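Local coordinates for protein AlkZ (Streptomyces sahachiroi, PDB 5UUJ) that is a member of the AlkZ-like family of DNA glycosylases, within the helix-turn-helix clan, at residues R172-N180 with F187-G195; P204-K213 with K240-M248. All coordinates share one frame; numbering follows the deposited sequence.

Contact 1. Residues R172-N180 with F187-G195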
loop_
_atom_site.group_PDB
_atom_site.type_symbol
_atom_site.label_atom_id
_atom_site.label_comp_id
_atom_site.label_asym_id
_atom_site.label_seq_id
_atom_site.Cartn_x
_atom_site.Cartn_y
_atom_site.Cartn_z
ATOM N N ARG A 172 7.107 14.426 5.067
ATOM C CA ARG A 172 7.695 15.088 6.229
ATOM C C ARG A 172 6.711 15.134 7.398
ATOM O O ARG A 172 7.072 15.527 8.505
ATOM C CB ARG A 172 8.163 16.497 5.865
ATOM C CG ARG A 172 9.585 16.520 5.329
ATOM C CD ARG A 172 9.879 17.768 4.520
ATOM N NE ARG A 172 11.296 17.864 4.191
ATOM C CZ ARG A 172 11.870 18.931 3.644
ATOM N NH1 ARG A 172 11.152 20.010 3.352
ATOM N NH2 ARG A 172 13.168 18.919 3.389
ATOM N N GLY A 173 5.472 14.723 7.144
ATOM C CA GLY A 173 4.475 14.590 8.191
ATOM C C GLY A 173 3.781 15.875 8.600
ATOM O O GLY A 173 3.296 15.974 9.726
ATOM N N VAL A 174 3.718 16.854 7.699
ATOM C CA VAL A 174 3.065 18.125 8.006
ATOM C C VAL A 174 1.679 18.225 7.374
ATOM O O VAL A 174 0.988 19.224 7.558
ATOM C CB VAL A 174 3.915 19.338 7.551
ATOM C CG1 VAL A 174 5.260 19.337 8.261
ATOM C CG2 VAL A 174 4.107 19.353 6.039
ATOM N N LEU A 175 1.267 17.201 6.632
ATOM C CA LEU A 175 -0.097 17.170 6.116
ATOM C C LEU A 175 -0.595 15.756 5.872
ATOM O O LEU A 175 0.177 14.834 5.606
ATOM C CB LEU A 175 -0.221 18.001 4.823
ATOM C CG LEU A 175 0.350 17.558 3.468
ATOM C CD1 LEU A 175 -0.466 16.479 2.783
ATOM C CD2 LEU A 175 0.415 18.768 2.553
ATOM N N CYS A 176 -1.908 15.608 5.991
ATOM C CA CYS A 176 -2.602 14.367 5.690
ATOM C C CYS A 176 -4.051 14.734 5.428
ATOM O O CYS A 176 -4.420 15.896 5.568
ATOM C CB CYS A 176 -2.488 13.369 6.843
ATOM S SG CYS A 176 -3.219 13.954 8.398
ATOM N N HIS A 177 -4.872 13.762 5.050
ATOM C CA HIS A 177 -6.293 14.023 4.862
ATOM C C HIS A 177 -6.970 14.336 6.190
ATOM O O HIS A 177 -6.689 13.703 7.208
ATOM C CB HIS A 177 -6.997 12.829 4.218
ATOM C CG HIS A 177 -6.805 12.730 2.736
ATOM N ND1 HIS A 177 -7.789 12.273 1.893
ATOM C CD2 HIS A 177 -5.739 13.022 1.954
ATOM C CE1 HIS A 177 -7.345 12.288 0.648
ATOM N NE2 HIS A 177 -6.101 12.738 0.660
ATOM N N GLY A 178 -7.864 15.315 6.171
ATOM C CA GLY A 178 -8.793 15.516 7.265
ATOM C C GLY A 178 -10.079 14.797 6.911
ATOM O O GLY A 178 -10.131 14.083 5.909
ATOM N N PRO A 179 -11.124 14.977 7.727
ATOM C CA PRO A 179 -12.428 14.426 7.357
ATOM C C PRO A 179 -12.936 15.089 6.084
ATOM O O PRO A 179 -12.740 16.292 5.919
ATOM C CB PRO A 179 -13.321 14.771 8.558
ATOM C CG PRO A 179 -12.370 15.134 9.670
ATOM C CD PRO A 179 -11.173 15.712 9.001
ATOM N N ASN A 180 -13.558 14.327 5.191
ATOM C CA ASN A 180 -14.122 14.916 3.986
ATOM C C ASN A 180 -15.212 15.912 4.342
ATOM O O ASN A 180 -16.033 15.655 5.222
ATOM C CB ASN A 180 -14.685 13.840 3.055
ATOM C CG ASN A 180 -13.607 12.960 2.455
ATOM O OD1 ASN A 180 -12.428 13.312 2.449
ATOM N ND2 ASN A 180 -14.012 11.806 1.938
ATOM N N PHE A 187 -7.365 18.840 4.084
ATOM C CA PHE A 187 -6.026 18.580 4.599
ATOM C C PHE A 187 -5.907 19.092 6.029
ATOM O O PHE A 187 -6.569 20.060 6.404
ATOM C CB PHE A 187 -4.965 19.248 3.724
ATOM C CG PHE A 187 -4.920 18.730 2.317
ATOM C CD1 PHE A 187 -4.178 17.606 2.003
ATOM C CD2 PHE A 187 -5.618 19.369 1.306
ATOM C CE1 PHE A 187 -4.131 17.128 0.710
ATOM C CE2 PHE A 187 -5.575 18.892 0.010
ATOM C CZ PHE A 187 -4.830 17.769 -0.286
ATOM N N THR A 188 -5.060 18.444 6.825
ATOM C CA THR A 188 -4.790 18.914 8.177
ATOM C C THR A 188 -3.439 18.395 8.675
ATOM O O THR A 188 -2.792 17.583 8.013
ATOM C CB THR A 188 -5.915 18.493 9.156
ATOM O OG1 THR A 188 -5.823 19.269 10.355
ATOM C CG2 THR A 188 -5.839 17.004 9.492
ATOM N N LEU A 189 -3.017 18.890 9.836
ATOM C CA LEU A 189 -1.751 18.486 10.442
ATOM C C LEU A 189 -1.917 17.167 11.204
ATOM O O LEU A 189 -2.780 17.070 12.081
ATOM C CB LEU A 189 -1.248 19.579 11.388
ATOM C CG LEU A 189 0.139 19.380 11.997
ATOM C CD1 LEU A 189 1.220 19.590 10.944
ATOM C CD2 LEU A 189 0.340 20.320 13.170
ATOM N N PRO A 190 -1.105 16.146 10.868
ATOM C CA PRO A 190 -1.181 14.857 11.570
ATOM C C PRO A 190 -1.072 14.982 13.092
ATOM O O PRO A 190 -1.799 14.304 13.823
ATOM C CB PRO A 190 0.013 14.084 11.000
ATOM C CG PRO A 190 0.191 14.644 9.630
ATOM C CD PRO A 190 -0.157 16.096 9.737
ATOM N N ALA A 191 -0.184 15.853 13.558
ATOM C CA ALA A 191 0.032 16.031 14.990
ATOM C C ALA A 191 -1.235 16.496 15.710
ATOM O O ALA A 191 -1.556 15.995 16.784
ATOM C CB ALA A 191 1.163 17.019 15.229
ATOM N N SER A 192 -1.960 17.442 15.121
ATOM C CA SER A 192 -3.145 17.993 15.774
ATOM C C SER A 192 -4.349 17.057 15.659
ATOM O O SER A 192 -5.205 17.032 16.541
ATOM C CB SER A 192 -3.494 19.370 15.191
ATOM O OG SER A 192 -3.955 19.275 13.854
ATOM N N GLN A 193 -4.418 16.281 14.583
ATOM C CA GLN A 193 -5.559 15.388 14.380
ATOM C C GLN A 193 -5.465 14.114 15.214
ATOM O O GLN A 193 -6.478 13.612 15.693
ATOM C CB GLN A 193 -5.700 15.016 12.901
ATOM C CG GLN A 193 -6.886 14.106 12.623
ATOM C CD GLN A 193 -7.278 14.073 11.159
ATOM O OE1 GLN A 193 -8.362 14.524 10.789
ATOM N NE2 GLN A 193 -6.401 13.534 10.317
ATOM N N PHE A 194 -4.254 13.595 15.392
ATOM C CA PHE A 194 -4.078 12.285 16.013
ATOM C C PHE A 194 -3.502 12.346 17.431
ATOM O O PHE A 194 -3.457 11.332 18.123
ATOM C CB PHE A 194 -3.194 11.417 15.116
ATOM C CG PHE A 194 -3.783 11.183 13.755
ATOM C CD1 PHE A 194 -4.926 10.411 13.607
ATOM C CD2 PHE A 194 -3.209 11.747 12.626
ATOM C CE1 PHE A 194 -5.481 10.201 12.357
ATOM C CE2 PHE A 194 -3.759 11.537 11.372
ATOM C CZ PHE A 194 -4.897 10.766 11.240
ATOM N N GLY A 195 -3.074 13.530 17.859
ATOM C CA GLY A 195 -2.633 13.739 19.228
ATOM C C GLY A 195 -1.591 12.747 19.719
ATOM O O GLY A 195 -0.533 12.588 19.113
HETATM O O HOH W 1 2.252 16.541 12.192
#

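Contact 2. Residues P204-K213 with K240-M248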
loop_
_atom_site.group_PDB
_atom_site.type_symbol
_atom_site.label_atom_id
_atom_site.label_comp_id
_atom_site.label_asym_id
_atom_site.label_seq_id
_atom_site.Cartn_x
_atom_site.Cartn_y
_atom_site.Cartn_z
ATOM N N PRO A 204 15.928 8.248 9.237
ATOM C CA PRO A 204 15.825 7.083 8.347
ATOM C C PRO A 204 16.569 5.840 8.846
ATOM O O PRO A 204 16.056 4.737 8.681
ATOM C CB PRO A 204 16.440 7.589 7.037
ATOM C CG PRO A 204 16.279 9.073 7.087
ATOM C CD PRO A 204 16.434 9.439 8.531
ATOM N N ASP A 205 17.745 6.011 9.441
ATOM C CA ASP A 205 18.528 4.866 9.907
ATOM C C ASP A 205 17.781 4.059 10.968
ATOM O O ASP A 205 17.792 2.831 10.939
ATOM C CB ASP A 205 19.880 5.319 10.470
ATOM C CG ASP A 205 20.859 5.743 9.387
ATOM O OD1 ASP A 205 20.652 5.393 8.206
ATOM O OD2 ASP A 205 21.850 6.420 9.728
ATOM N N GLU A 206 17.135 4.751 11.900
ATOM C CA GLU A 206 16.415 4.086 12.982
ATOM C C GLU A 206 15.060 3.554 12.522
ATOM O O GLU A 206 14.513 2.628 13.119
ATOM C CB GLU A 206 16.220 5.048 14.152
ATOM C CG GLU A 206 17.519 5.616 14.698
ATOM C CD GLU A 206 17.289 6.717 15.713
ATOM O OE1 GLU A 206 16.115 6.963 16.069
ATOM O OE2 GLU A 206 18.280 7.339 16.154
ATOM N N ALA A 207 14.529 4.146 11.458
ATOM C CA ALA A 207 13.230 3.759 10.919
ATOM C C ALA A 207 13.318 2.519 10.037
ATOM O O ALA A 207 12.395 1.708 10.000
ATOM C CB ALA A 207 12.641 4.904 10.131
ATOM N N ALA A 208 14.432 2.387 9.325
ATOM C CA ALA A 208 14.597 1.344 8.316
ATOM C C ALA A 208 14.311 -0.069 8.836
ATOM O O ALA A 208 13.539 -0.800 8.221
ATOM C CB ALA A 208 16.002 1.407 7.734
ATOM N N PRO A 209 14.930 -0.464 9.963
ATOM C CA PRO A 209 14.669 -1.834 10.426
ATOM C C PRO A 209 13.199 -2.082 10.771
ATOM O O PRO A 209 12.718 -3.200 10.601
ATOM C CB PRO A 209 15.560 -1.966 11.671
ATOM C CG PRO A 209 15.891 -0.572 12.077
ATOM C CD PRO A 209 15.903 0.232 10.822
ATOM N N THR A 210 12.496 -1.054 11.232
ATOM C CA THR A 210 11.073 -1.175 11.535
ATOM C C THR A 210 10.266 -1.440 10.268
ATOM O O THR A 210 9.391 -2.307 10.243
ATOM C CB THR A 210 10.539 0.095 12.213
ATOM O OG1 THR A 210 11.315 0.370 13.382
ATOM C CG2 THR A 210 9.075 -0.066 12.602
ATOM N N VAL A 211 10.569 -0.684 9.219
ATOM C CA VAL A 211 9.871 -0.812 7.949
ATOM C C VAL A 211 10.194 -2.160 7.315
ATOM O O VAL A 211 9.303 -2.853 6.832
ATOM C CB VAL A 211 10.251 0.345 6.992
ATOM C CG1 VAL A 211 9.635 0.151 5.608
ATOM C CG2 VAL A 211 9.812 1.676 7.583
ATOM N N ILE A 212 11.471 -2.533 7.332
ATOM C CA ILE A 212 11.908 -3.803 6.761
ATOM C C ILE A 212 11.228 -4.966 7.480
ATOM O O ILE A 212 10.752 -5.904 6.839
ATOM C CB ILE A 212 13.445 -3.953 6.833
ATOM C CG1 ILE A 212 14.106 -2.941 5.895
ATOM C CG2 ILE A 212 13.884 -5.366 6.446
ATOM C CD1 ILE A 212 15.598 -2.788 6.094
ATOM N N LYS A 213 11.179 -4.894 8.809
ATOM C CA LYS A 213 10.502 -5.909 9.611
ATOM C C LYS A 213 9.042 -6.052 9.203
ATOM O O LYS A 213 8.555 -7.161 8.981
ATOM C CB LYS A 213 10.570 -5.569 11.102
ATOM C CG LYS A 213 11.572 -6.390 11.895
ATOM C CD LYS A 213 11.309 -6.309 13.400
ATOM C CE LYS A 213 9.998 -6.996 13.784
ATOM N NZ LYS A 213 9.823 -7.128 15.258
ATOM N N LYS A 240 23.174 2.462 1.084
ATOM C CA LYS A 240 22.384 2.687 2.291
ATOM C C LYS A 240 21.513 1.468 2.600
ATOM O O LYS A 240 21.428 1.030 3.748
ATOM C CB LYS A 240 21.523 3.947 2.132
ATOM C CG LYS A 240 20.588 4.241 3.297
ATOM C CD LYS A 240 21.349 4.685 4.537
ATOM C CE LYS A 240 21.605 6.187 4.534
ATOM N NZ LYS A 240 22.359 6.614 5.749
ATOM N N LEU A 241 20.873 0.923 1.569
ATOM C CA LEU A 241 20.059 -0.283 1.710
ATOM C C LEU A 241 20.869 -1.462 2.236
ATOM O O LEU A 241 20.388 -2.242 3.059
ATOM C CB LEU A 241 19.438 -0.662 0.369
ATOM C CG LEU A 241 18.346 0.271 -0.144
ATOM C CD1 LEU A 241 18.104 0.029 -1.622
ATOM C CD2 LEU A 241 17.071 0.069 0.653
ATOM N N ARG A 242 22.095 -1.592 1.743
ATOM C CA ARG A 242 22.975 -2.675 2.156
ATOM C C ARG A 242 23.259 -2.593 3.653
ATOM O O ARG A 242 23.248 -3.606 4.350
ATOM C CB ARG A 242 24.282 -2.632 1.361
ATOM C CG ARG A 242 25.303 -3.677 1.783
ATOM C CD ARG A 242 26.607 -3.515 1.021
ATOM N NE ARG A 242 26.520 -4.056 -0.333
ATOM C CZ ARG A 242 27.535 -4.091 -1.191
ATOM N NH1 ARG A 242 28.722 -3.610 -0.845
ATOM N NH2 ARG A 242 27.363 -4.607 -2.399
ATOM N N LYS A 243 23.510 -1.382 4.142
ATOM C CA LYS A 243 23.782 -1.172 5.557
ATOM C C LYS A 243 22.547 -1.467 6.407
ATOM O O LYS A 243 22.647 -2.102 7.456
ATOM C CB LYS A 243 24.255 0.261 5.808
ATOM C CG LYS A 243 24.896 0.461 7.175
ATOM C CD LYS A 243 24.231 1.583 7.964
ATOM C CE LYS A 243 24.446 2.945 7.320
ATOM N NZ LYS A 243 23.762 4.027 8.083
ATOM N N TRP A 244 21.387 -1.003 5.951
ATOM C CA TRP A 244 20.137 -1.219 6.675
ATOM C C TRP A 244 19.882 -2.699 6.922
ATOM O O TRP A 244 19.603 -3.109 8.048
ATOM C CB TRP A 244 18.960 -0.621 5.908
ATOM C CG TRP A 244 18.889 0.869 5.958
ATOM C CD1 TRP A 244 19.606 1.703 6.768
ATOM C CD2 TRP A 244 18.050 1.710 5.160
ATOM N NE1 TRP A 244 19.261 3.010 6.524
ATOM C CE2 TRP A 244 18.308 3.041 5.540
ATOM C CE3 TRP A 244 17.103 1.464 4.160
ATOM C CZ2 TRP A 244 17.656 4.123 4.954
ATOM C CZ3 TRP A 244 16.457 2.541 3.579
ATOM C CH2 TRP A 244 16.737 3.854 3.977
ATOM N N PHE A 245 19.975 -3.496 5.864
ATOM C CA PHE A 245 19.762 -4.931 5.970
ATOM C C PHE A 245 20.902 -5.604 6.727
ATOM O O PHE A 245 20.675 -6.522 7.513
ATOM C CB PHE A 245 19.608 -5.551 4.581
ATOM C CG PHE A 245 18.228 -5.402 4.008
ATOM C CD1 PHE A 245 17.772 -4.169 3.578
ATOM C CD2 PHE A 245 17.385 -6.496 3.903
ATOM C CE1 PHE A 245 16.502 -4.029 3.055
ATOM C CE2 PHE A 245 16.112 -6.361 3.378
ATOM C CZ PHE A 245 15.670 -5.125 2.958
ATOM N N GLY A 246 22.122 -5.133 6.497
ATOM C CA GLY A 246 23.293 -5.724 7.115
ATOM C C GLY A 246 23.330 -5.532 8.617
ATOM O O GLY A 246 23.706 -6.441 9.354
ATOM N N ASP A 247 22.934 -4.349 9.071
ATOM C CA ASP A 247 22.976 -4.021 10.493
ATOM C C ASP A 247 21.941 -4.801 11.295
ATOM O O ASP A 247 22.026 -4.877 12.519
ATOM C CB ASP A 247 22.759 -2.521 10.704
ATOM C CG ASP A 247 23.935 -1.685 10.230
ATOM O OD1 ASP A 247 25.019 -2.252 9.987
ATOM O OD2 ASP A 247 23.773 -0.454 10.109
HETATM N N MSE A 248 20.961 -5.381 10.614
HETATM C CA MSE A 248 19.969 -6.194 11.299
HETATM C C MSE A 248 20.578 -7.536 11.703
HETATM O O MSE A 248 20.153 -8.140 12.683
HETATM C CB MSE A 248 18.733 -6.395 10.422
HETATM C CG MSE A 248 17.927 -5.121 10.217
HETATM SE SE MSE A 248 16.369 -5.358 9.069
HETATM C CE MSE A 248 15.230 -6.352 10.300
#

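Contact 1. Residues R172-N180 with F187-G195
C176 and T188 pair as an antiparallel hydrogen-bonded couple: C176 N donates to T188 O at 3.0 Å and T188 N returns the bond to C176 O at 2.9 Å. H177 and F187 form the neighbouring non-hydrogen-bonded pair. A third bond reaches in from helix 190-194, where Q193 NE2 meets H177 O at 3.1 Å in the carbonyl plane, with an N-H...O angle of 167°. Q193 can span this gap because its chain is extended, CG lying anti to the backbone N (chi1 -179°); its OE1 then rests against P179 CD. A water completes the polar set, donating to G173 O and accepting from A191 N in the first turn of the helix.

Apolar contacts gather round the C176 sulfur. SG touches P190 CG at 3.7 Å and approaches the F194 ring at its edge, 3.9 Å from CE2, a sulfur-aromatic contact for which a small, polarisable side chain is well suited. P190, rigid and in the first turn of its helix, also presses its ring on G173 O. Away from the sulfur, L175 CD1, just ahead of the first strand, lies beside F187 CD1 at 4.0 Å, the two side chains pointing the same way.

G173, with positive phi, ends helix 162-172 in a Schellman motif. The whole is a β-hairpin, strands 176-177 and 186-188, followed, after the N-cap residue L189, by a short helix that packs back on strand 176-177.

Contact 2. Residues P204-K213 with K240-M248
Helices 204-213 and 240-248 cross at -68°, their axes 9.5 Å apart at closest approach, and A208 and W244 bring the two backbones nearest.

A208 is small enough to let the indole of W244 lie almost against the helix: its CB sits over one face of the five-membered ring, 3.4 Å from the centroid, a CH-pi contact. K240 CG covers the opposite face, so the ring is sandwiched between an alanine methyl and the aliphatic part of a lysine. The indole edge is fixed as well. W244 NE1 donates to D205 OD1 at 3.2 Å and a nearly straight 172°, the oxygen lying in the ring plane and being met on its anti side.

The same oxygen receives K240 NZ at 3.2 Å through its syn lone pair, and a weak bond from K243 NZ. Both lysines bend at chi2 and chi3 to bring their ammonium groups to this one carboxylate. Two positive charges beside D205 probably favour its ionised form, in a network at the solvent side of the interface, where D205 and K243 are exposed.

Further along, I212 uses both of its branches. CD1 stands over the F245 ring, 3.8 Å from the centroid, while CG2, anti to the backbone N, meets SE of the selenomethionine M248 at 3.6 Å. A bend at chi3 turns the M248 methyl toward K213 CG, 4.0 Å from CE. Helix 204-219 also rests against helix 91-100, through P204, A207 and V211.

W244 is a single knob in the hole formed by P204, D205, A208 and I212, in a steep helix-helix crossing with a salt-bridge network at one end.

In the fold
The two contacts follow one another along the chain: the hairpin and helix 190-194 of contact 1 are complete before helix 204-219 opens contact 2. Their centres are 27 Å apart and their nearest atoms about 10 Å, so they do not touch, and each centre lies 19 Å from that of the chain. Contact 1 joins the two arms of a hairpin, by backbone bonds and side chains together, whereas contact 2 brings together segments separated by 26 residues, helix 224-232 among them, and depends on side chains. F227 of that intervening helix touches I212. Both contacts are structural packing within one AlkZ-like chain.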